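Local coordinates for isomaltodextranase (Arthrobacter globiformis, PDB 5AWQ), which hydrolyses (1->6)-alpha-D-glucosidic linkages in polysaccharides, removing successive isomaltose units from the non-reducing ends of the chains, at residues E327-M332 against A356-N361. Sequence-based numbering, arbitrary orientation.
Sequences EERKTM and AWVYTN
V358 meets the R329 side chain with one methyl: CG1 packs against R329 CB at 3.6 Å and R329 CD at 3.9 Å. The same methyl rests on one face of its neighbour's indole, 3.1 Å above the W357 plane and offset toward the rim, while CG2 lies over the centre of the Y359 ring, so the valine is wedged between two aromatics of its own segment. The six-membered end of W357 reaches the helix with its edge, where K330 CG comes in near the ring plane, 3.7 Å from W357 CZ3. Beyond this point the lysine chain bends (chi3 -74°) and takes NZ to a salt bridge with E327 OE1 at 3.3 Å. M332 leaves the helix with CG anti to the backbone N (chi1 171°) and then bends at chi3 (72°), which leaves M332 CE 4.0 Å from Y359 CE1. Polar ends are satisfied elsewhere: R329 NH2 bonds to the carbonyls of A320 and F323, R329 NE forms a salt bridge with D326, and Y359 OH bonds to D347. This largely apolar packing joins helix 326-339 to the loop segment 356-361 before helix 362-370, on the outside of the (beta/alpha)8 barrel of this family 27 glycosidase.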
# COMPACT_ATOMS: atom_id res chain seq x y z
N GLU A 327 18.63 -10.58 14.45
CA GLU A 327 18.89 -9.42 13.60
C GLU A 327 18.10 -9.52 12.29
O GLU A 327 17.60 -8.50 11.79
CB GLU A 327 20.38 -9.22 13.33
CG GLU A 327 21.21 -8.89 14.57
CD GLU A 327 20.99 -7.50 15.18
OE1 GLU A 327 20.30 -6.61 14.62
OE2 GLU A 327 21.54 -7.27 16.28
N GLU A 328 18.01 -10.71 11.70
CA GLU A 328 17.18 -10.88 10.51
C GLU A 328 15.71 -10.60 10.79
O GLU A 328 15.03 -10.01 9.96
CB GLU A 328 17.31 -12.29 9.91
CG GLU A 328 18.62 -12.54 9.18
CD GLU A 328 18.72 -13.92 8.55
OE1 GLU A 328 17.76 -14.71 8.69
OE2 GLU A 328 19.75 -14.18 7.90
N ARG A 329 15.21 -11.04 11.95
CA ARG A 329 13.81 -10.81 12.31
C ARG A 329 13.54 -9.32 12.43
O ARG A 329 12.51 -8.82 11.95
CB ARG A 329 13.45 -11.50 13.63
CG ARG A 329 13.29 -13.01 13.50
CD ARG A 329 13.05 -13.72 14.83
NE ARG A 329 14.23 -14.40 15.34
CZ ARG A 329 14.77 -15.51 14.85
NH1 ARG A 329 15.85 -16.05 15.40
NH2 ARG A 329 14.25 -16.10 13.78
N LYS A 330 14.46 -8.58 13.04
CA LYS A 330 14.32 -7.12 13.13
C LYS A 330 14.30 -6.48 11.74
O LYS A 330 13.51 -5.57 11.44
CB LYS A 330 15.43 -6.51 14.00
CG LYS A 330 15.21 -6.76 15.49
CD LYS A 330 16.30 -6.15 16.35
CE LYS A 330 17.61 -6.89 16.31
NZ LYS A 330 18.48 -6.32 17.37
N THR A 331 15.18 -6.93 10.86
CA THR A 331 15.21 -6.42 9.49
C THR A 331 13.90 -6.65 8.71
O THR A 331 13.39 -5.75 8.05
CB THR A 331 16.43 -6.98 8.76
OG1 THR A 331 17.60 -6.43 9.39
CG2 THR A 331 16.41 -6.65 7.29
N MET A 332 13.35 -7.85 8.84
CA MET A 332 12.05 -8.19 8.27
C MET A 332 10.99 -7.16 8.71
O MET A 332 10.32 -6.53 7.87
CB MET A 332 11.66 -9.60 8.74
CG MET A 332 10.23 -10.03 8.42
SD MET A 332 9.67 -11.40 9.44
CE MET A 332 9.47 -10.57 11.00
N ALA A 356 7.63 -13.13 19.84
CA ALA A 356 6.57 -12.10 19.89
C ALA A 356 7.13 -10.69 19.90
O ALA A 356 6.55 -9.78 19.31
CB ALA A 356 5.67 -12.31 21.11
N TRP A 357 8.27 -10.52 20.56
CA TRP A 357 8.93 -9.24 20.68
C TRP A 357 9.16 -8.51 19.34
O TRP A 357 9.16 -7.27 19.30
CB TRP A 357 10.28 -9.38 21.42
CG TRP A 357 11.24 -10.27 20.71
CD1 TRP A 357 11.41 -11.61 20.88
CD2 TRP A 357 12.14 -9.87 19.69
NE1 TRP A 357 12.36 -12.08 20.01
CE2 TRP A 357 12.83 -11.03 19.27
CE3 TRP A 357 12.44 -8.64 19.07
CZ2 TRP A 357 13.79 -11.00 18.27
CZ3 TRP A 357 13.40 -8.61 18.08
CH2 TRP A 357 14.08 -9.80 17.70
N VAL A 358 9.39 -9.26 18.26
CA VAL A 358 9.73 -8.61 16.99
C VAL A 358 8.55 -7.76 16.49
O VAL A 358 8.74 -6.75 15.84
CB VAL A 358 10.15 -9.62 15.89
CG1 VAL A 358 11.20 -10.62 16.34
CG2 VAL A 358 8.99 -10.38 15.37
N TYR A 359 7.34 -8.19 16.84
CA TYR A 359 6.12 -7.54 16.38
C TYR A 359 5.57 -6.47 17.32
O TYR A 359 4.65 -5.74 16.96
CB TYR A 359 5.05 -8.60 16.18
CG TYR A 359 5.40 -9.68 15.18
CD1 TYR A 359 5.74 -9.35 13.88
CD2 TYR A 359 5.40 -11.02 15.53
CE1 TYR A 359 6.03 -10.32 12.94
CE2 TYR A 359 5.72 -12.01 14.60
CZ TYR A 359 6.02 -11.65 13.29
OH TYR A 359 6.30 -12.59 12.31
N THR A 360 6.12 -6.38 18.53
CA THR A 360 5.50 -5.60 19.60
C THR A 360 6.41 -4.51 20.17
O THR A 360 6.24 -4.09 21.31
CB THR A 360 4.99 -6.53 20.71
OG1 THR A 360 6.09 -7.26 21.25
CG2 THR A 360 3.94 -7.50 20.16
N ASN A 361 7.37 -4.04 19.38
CA ASN A 361 8.17 -2.89 19.78
C ASN A 361 7.32 -1.63 19.59
O ASN A 361 6.97 -1.26 18.48
CB ASN A 361 9.48 -2.84 18.98
CG ASN A 361 10.31 -1.59 19.23
OD1 ASN A 361 9.79 -0.51 19.50
ND2 ASN A 361 11.63 -1.73 19.09